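Local coordinates for protein XPF endonuclease (Aeropyrum pernix, PDB 2BGW) that probably acts as a structure-specific, magnesium-binding endonuclease that recognises and cuts DNA in nucleotide excision repair, at residues A[24-28]-A[29-33]. Residues are numbered along the deposited sequence; the frame is centred on the assembly and turned at random.
Sequences SILES and LGVQV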
ATOM      1  N   SER A  24      20.738  -4.572  -1.773  1.00 35.64           N
ATOM      2  CA  SER A  24      22.007  -5.031  -1.148  1.00 35.85           C
ATOM      3  C   SER A  24      22.015  -4.792   0.332  1.00 35.25           C
ATOM      4  O   SER A  24      22.506  -5.616   1.093  1.00 35.32           O
ATOM      5  CB  SER A  24      23.208  -4.323  -1.749  1.00 35.91           C
ATOM      6  OG  SER A  24      23.067  -4.300  -3.158  1.00 38.70           O
ATOM      7  N   ILE A  25      21.473  -3.656   0.744  1.00 34.98           N
ATOM      8  CA  ILE A  25      21.324  -3.400   2.168  1.00 34.52           C
ATOM      9  C   ILE A  25      20.405  -4.442   2.791  1.00 34.33           C
ATOM     10  O   ILE A  25      20.743  -5.023   3.825  1.00 34.36           O
ATOM     11  CB  ILE A  25      20.855  -1.974   2.465  1.00 34.13           C
ATOM     12  CG1 ILE A  25      21.809  -0.969   1.830  1.00 33.75           C
ATOM     13  CG2 ILE A  25      20.848  -1.740   3.960  1.00 33.83           C
ATOM     14  CD1 ILE A  25      21.307   0.453   1.880  1.00 34.68           C
ATOM     15  N   LEU A  26      19.268  -4.690   2.138  1.00 34.27           N
ATOM     16  CA  LEU A  26      18.299  -5.683   2.595  1.00 34.28           C
ATOM     17  C   LEU A  26      18.917  -7.056   2.765  1.00 35.04           C
ATOM     18  O   LEU A  26      18.700  -7.729   3.763  1.00 35.28           O
ATOM     19  CB  LEU A  26      17.117  -5.757   1.650  1.00 33.44           C
ATOM     20  CG  LEU A  26      15.949  -4.862   2.032  1.00 32.99           C
ATOM     21  CD1 LEU A  26      14.883  -4.946   0.977  1.00 32.85           C
ATOM     22  CD2 LEU A  26      15.371  -5.208   3.400  1.00 31.37           C
ATOM     23  N   GLU A  27      19.710  -7.469   1.792  1.00 36.07           N
ATOM     24  CA  GLU A  27      20.373  -8.748   1.878  1.00 37.14           C
ATOM     25  C   GLU A  27      21.405  -8.756   2.994  1.00 37.39           C
ATOM     26  O   GLU A  27      21.669  -9.777   3.631  1.00 37.56           O
ATOM     27  CB  GLU A  27      21.027  -9.058   0.558  1.00 37.07           C
ATOM     28  CG  GLU A  27      20.060  -9.470  -0.470  1.00 39.33           C
ATOM     29  CD  GLU A  27      20.730  -9.584  -1.805  1.00 45.21           C
ATOM     30  OE1 GLU A  27      21.953  -9.307  -1.870  1.00 46.08           O
ATOM     31  OE2 GLU A  27      20.039  -9.929  -2.794  1.00 48.71           O
ATOM     32  N   SER A  28      21.979  -7.593   3.233  1.00 38.04           N
ATOM     33  CA  SER A  28      22.974  -7.452   4.263  1.00 38.59           C
ATOM     34  C   SER A  28      22.387  -7.567   5.642  1.00 37.83           C
ATOM     35  O   SER A  28      23.101  -7.898   6.559  1.00 38.19           O
ATOM     36  CB  SER A  28      23.657  -6.114   4.133  1.00 39.15           C
ATOM     37  OG  SER A  28      25.028  -6.261   4.443  1.00 43.43           O
ATOM     38  N   LEU A  29      21.093  -7.287   5.790  1.00 37.43           N
ATOM     39  CA  LEU A  29      20.364  -7.573   7.037  1.00 36.79           C
ATOM     40  C   LEU A  29      19.781  -9.010   7.087  1.00 36.61           C
ATOM     41  O   LEU A  29      18.942  -9.338   7.944  1.00 36.57           O
ATOM     42  CB  LEU A  29      19.253  -6.536   7.256  1.00 36.77           C
ATOM     43  CG  LEU A  29      19.588  -5.066   7.007  1.00 36.03           C
ATOM     44  CD1 LEU A  29      18.416  -4.370   6.361  1.00 34.34           C
ATOM     45  CD2 LEU A  29      19.992  -4.364   8.305  1.00 35.23           C
ATOM     46  N   GLY A  30      20.223  -9.854   6.158  1.00 36.21           N
ATOM     47  CA  GLY A  30      19.819 -11.260   6.125  1.00 35.88           C
ATOM     48  C   GLY A  30      18.459 -11.540   5.512  1.00 35.55           C
ATOM     49  O   GLY A  30      17.892 -12.618   5.698  1.00 35.41           O
ATOM     50  N   VAL A  31      17.927 -10.562   4.787  1.00 35.21           N
ATOM     51  CA  VAL A  31      16.655 -10.739   4.115  1.00 34.51           C
ATOM     52  C   VAL A  31      16.920 -11.331   2.745  1.00 34.63           C
ATOM     53  O   VAL A  31      17.816 -10.901   2.038  1.00 34.42           O
ATOM     54  CB  VAL A  31      15.914  -9.414   3.991  1.00 34.07           C
ATOM     55  CG1 VAL A  31      14.708  -9.554   3.125  1.00 33.74           C
ATOM     56  CG2 VAL A  31      15.485  -8.953   5.330  1.00 33.80           C
ATOM     57  N   GLN A  32      16.161 -12.350   2.388  1.00 35.16           N
ATOM     58  CA  GLN A  32      16.218 -12.869   1.047  1.00 35.81           C
ATOM     59  C   GLN A  32      15.429 -11.925   0.145  1.00 35.94           C
ATOM     60  O   GLN A  32      14.243 -11.633   0.400  1.00 35.53           O
ATOM     61  CB  GLN A  32      15.610 -14.251   1.003  1.00 36.16           C
ATOM     62  CG  GLN A  32      16.160 -15.102  -0.119  1.00 38.70           C
ATOM     63  CD  GLN A  32      15.310 -16.341  -0.401  1.00 42.66           C
ATOM     64  OE1 GLN A  32      14.139 -16.443   0.012  1.00 44.91           O
ATOM     65  NE2 GLN A  32      15.893 -17.283  -1.128  1.00 43.26           N
ATOM     66  N   VAL A  33      16.094 -11.458  -0.910  1.00 35.72           N
ATOM     67  CA  VAL A  33      15.555 -10.418  -1.767  1.00 35.74           C
ATOM     68  C   VAL A  33      15.497 -10.924  -3.203  1.00 36.18           C
ATOM     69  O   VAL A  33      16.527 -11.013  -3.854  1.00 36.98           O
ATOM     70  CB  VAL A  33      16.453  -9.163  -1.679  1.00 35.49           C
ATOM     71  CG1 VAL A  33      16.173  -8.225  -2.803  1.00 35.37           C
ATOM     72  CG2 VAL A  33      16.249  -8.459  -0.359  1.00 35.04           C
TER
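V31 N and G30 N reach back into the last turn of helix 22-28, bonding to L26 O (3.1 Å) and E27 O (2.9 Å) respectively, while L29 N continues the helical pattern to I25 O (3.0 Å). G30 N approaches the E27 carbonyl from above its plane, whereas V31 N is tilted only 25° from that of L26. L29 brings CG (anti to its own carbonyl carbon, chi1 -44°) to 3.4 Å from I25 O, and its CD1 rests 4.3 Å from both I25 CG2 and L26 CD2. With an alanine here, this branched end would be missing, and I25 and L26 would probably lose one apolar neighbour, opening a gap beside them at the helix end. V31 directs CG2 to L26 CD2, and V33 crosses L26 at about a right angle, CG2 against CB at 3.5 Å. E27, extended beyond CG, also crosses V33 at about a right angle, its CG 3.8 Å from V33 CB. Helix 123-137 adds apolar cover through L128 on L29 and A127 on I25. With G30 at positive phi (80°) as C-prime residue, this is a Schellman motif, turning the chain from helix into strand 32-36 within a beta-alpha-beta unit of the ERCC4 nuclease domain.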